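Local coordinates for transcriptional regulator, TetR family (Marinobacter aquaeolei, PDB 3NNR), which probably binds DNA through an N-terminal helix-turn-helix domain, as a transcriptional regulator of the TetR family, at residues A[52-57]-A[107-112]. Sequence-based numbering, arbitrary orientation.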
loop_
_atom_site.group_PDB
_atom_site.type_symbol
_atom_site.label_atom_id
_atom_site.label_comp_id
_atom_site.label_asym_id
_atom_site.label_seq_id
_atom_site.Cartn_x
_atom_site.Cartn_y
_atom_site.Cartn_z
ATOM N N ILE A 52 -16.353 12.250 -14.205
ATOM C CA ILE A 52 -15.743 13.247 -13.324
ATOM C C ILE A 52 -14.408 12.694 -12.866
ATOM O O ILE A 52 -13.372 13.328 -13.061
ATOM C CB ILE A 52 -16.624 13.640 -12.095
ATOM C CG1 ILE A 52 -17.923 14.327 -12.577
ATOM C CG2 ILE A 52 -15.893 14.630 -11.201
ATOM C CD1 ILE A 52 -18.939 14.697 -11.437
ATOM N N ILE A 53 -14.440 11.475 -12.329
ATOM C CA ILE A 53 -13.244 10.831 -11.785
ATOM C C ILE A 53 -12.131 10.693 -12.835
ATOM O O ILE A 53 -10.960 10.985 -12.534
ATOM C CB ILE A 53 -13.586 9.466 -11.176
ATOM C CG1 ILE A 53 -14.478 9.638 -9.937
ATOM C CG2 ILE A 53 -12.302 8.699 -10.760
ATOM C CD1 ILE A 53 -15.080 8.318 -9.454
ATOM N N TYR A 54 -12.491 10.290 -14.058
ATOM C CA TYR A 54 -11.496 10.098 -15.116
ATOM C C TYR A 54 -10.759 11.403 -15.410
ATOM O O TYR A 54 -9.525 11.431 -15.489
ATOM C CB TYR A 54 -12.134 9.575 -16.389
ATOM C CG TYR A 54 -11.173 9.278 -17.523
ATOM C CD1 TYR A 54 -10.143 8.359 -17.353
ATOM C CD2 TYR A 54 -11.359 9.809 -18.803
ATOM C CE1 TYR A 54 -9.264 8.028 -18.391
ATOM C CE2 TYR A 54 -10.475 9.465 -19.887
ATOM C CZ TYR A 54 -9.439 8.575 -19.658
ATOM O OH TYR A 54 -8.562 8.233 -20.644
ATOM N N GLU A 55 -11.517 12.480 -15.552
ATOM C CA GLU A 55 -10.912 13.785 -15.833
ATOM C C GLU A 55 -10.062 14.304 -14.673
ATOM O O GLU A 55 -9.014 14.882 -14.906
ATOM C CB GLU A 55 -11.951 14.802 -16.279
ATOM C CG GLU A 55 -11.254 16.134 -16.754
ATOM C CD GLU A 55 -12.001 16.900 -17.800
ATOM O OE1 GLU A 55 -12.910 16.286 -18.422
ATOM O OE2 GLU A 55 -11.654 18.103 -18.021
ATOM N N ILE A 56 -10.490 14.076 -13.435
ATOM C CA ILE A 56 -9.665 14.410 -12.280
ATOM C C ILE A 56 -8.337 13.628 -12.363
ATOM O O ILE A 56 -7.263 14.213 -12.191
ATOM C CB ILE A 56 -10.358 14.090 -10.958
ATOM C CG1 ILE A 56 -11.545 15.042 -10.709
ATOM C CG2 ILE A 56 -9.365 14.185 -9.821
ATOM C CD1 ILE A 56 -12.446 14.648 -9.466
ATOM N N PHE A 57 -8.421 12.323 -12.620
ATOM C CA PHE A 57 -7.215 11.511 -12.796
ATOM C C PHE A 57 -6.298 12.055 -13.902
ATOM O O PHE A 57 -5.075 12.124 -13.728
ATOM C CB PHE A 57 -7.530 10.050 -13.107
ATOM C CG PHE A 57 -6.341 9.297 -13.596
ATOM C CD1 PHE A 57 -5.361 8.888 -12.699
ATOM C CD2 PHE A 57 -6.160 9.051 -14.933
ATOM C CE1 PHE A 57 -4.235 8.236 -13.138
ATOM C CE2 PHE A 57 -5.026 8.405 -15.381
ATOM C CZ PHE A 57 -4.067 7.992 -14.471
ATOM N N ASP A 107 -12.003 -1.010 -11.537
ATOM C CA ASP A 107 -13.091 -1.907 -11.930
ATOM C C ASP A 107 -14.281 -1.154 -12.559
ATOM O O ASP A 107 -14.947 -1.684 -13.448
ATOM C CB ASP A 107 -13.559 -2.714 -10.705
ATOM C CG ASP A 107 -14.684 -3.645 -11.013
ATOM O OD1 ASP A 107 -14.414 -4.737 -11.541
ATOM O OD2 ASP A 107 -15.836 -3.280 -10.701
ATOM N N SER A 108 -14.563 0.058 -12.090
ATOM C CA SER A 108 -15.660 0.850 -12.671
ATOM C C SER A 108 -15.386 1.356 -14.094
ATOM O O SER A 108 -16.332 1.495 -14.883
ATOM C CB SER A 108 -16.030 2.034 -11.771
ATOM O OG SER A 108 -16.690 1.568 -10.598
ATOM N N ASP A 109 -14.106 1.566 -14.430
ATOM C CA ASP A 109 -13.738 2.211 -15.665
ATOM C C ASP A 109 -12.527 1.600 -16.372
ATOM O O ASP A 109 -11.372 1.783 -15.948
ATOM C CB ASP A 109 -13.495 3.692 -15.357
ATOM C CG ASP A 109 -13.459 4.560 -16.602
ATOM O OD1 ASP A 109 -13.317 4.037 -17.723
ATOM O OD2 ASP A 109 -13.586 5.800 -16.458
ATOM N N PRO A 110 -12.784 0.908 -17.492
ATOM C CA PRO A 110 -11.680 0.350 -18.289
ATOM C C PRO A 110 -10.689 1.361 -18.843
ATOM O O PRO A 110 -9.530 1.011 -19.039
ATOM C CB PRO A 110 -12.406 -0.362 -19.420
ATOM C CG PRO A 110 -13.646 -0.866 -18.757
ATOM C CD PRO A 110 -14.052 0.225 -17.793
ATOM N N ARG A 111 -11.139 2.594 -19.077
ATOM C CA ARG A 111 -10.267 3.664 -19.577
ATOM C C ARG A 111 -9.284 4.028 -18.494
ATOM O O ARG A 111 -8.092 4.197 -18.757
ATOM C CB ARG A 111 -11.039 4.929 -19.938
ATOM C CG ARG A 111 -12.143 4.794 -20.987
ATOM C CD ARG A 111 -13.026 6.066 -20.998
ATOM N NE ARG A 111 -13.589 6.368 -19.667
ATOM C CZ ARG A 111 -14.424 7.370 -19.377
ATOM N NH1 ARG A 111 -14.889 8.187 -20.318
ATOM N NH2 ARG A 111 -14.833 7.539 -18.119
ATOM N N LEU A 112 -9.807 4.160 -17.278
ATOM C CA LEU A 112 -9.002 4.507 -16.106
ATOM C C LEU A 112 -8.008 3.409 -15.777
ATOM O O LEU A 112 -6.857 3.669 -15.505
ATOM C CB LEU A 112 -9.924 4.763 -14.926
ATOM C CG LEU A 112 -9.351 5.377 -13.658
ATOM C CD1 LEU A 112 -8.648 6.630 -13.987
ATOM C CD2 LEU A 112 -10.490 5.655 -12.666
#
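R111 lays its guanidinium flat against the ring of Y54, the planes 14° apart, and illustrates how a stacked cation can be steered by a helix cap. The stack is off-centre: Y54 CD2 sits over the middle of the guanidinium, with R111 CZ 4.5 Å from the ring centroid, while R111 CB covers the same ring as a CH-pi contact. Beside it, L112 CD1 approaches F57 CG at 3.5 Å and L112 CD2 reaches I53 CG2 at 4.0 Å. At the edge of the guanidinium, in its plane, lies the carboxylate carbon of D109, whose oxygens R111 grips side-on: R111 NE donates to D109 OD1 (3.0 Å) and R111 NH2 to D109 OD2 (2.7 Å). D109 OD1 also accepts from R111 N, the N-cap bond of helix 110-136. An alanine in place of D109 would probably leave that backbone N-H uncapped and the guanidinium freer to swing off Y54. D51 adds a second salt bridge to R111 NH2, and D115 binds the Y54 hydroxyl. The contact thus fastens helix 49-67, which leads out of the predicted DNA-binding region, to the start of helix 110-136, with L105 of helix 102-108 and F98 of helix 96-100 packing alongside.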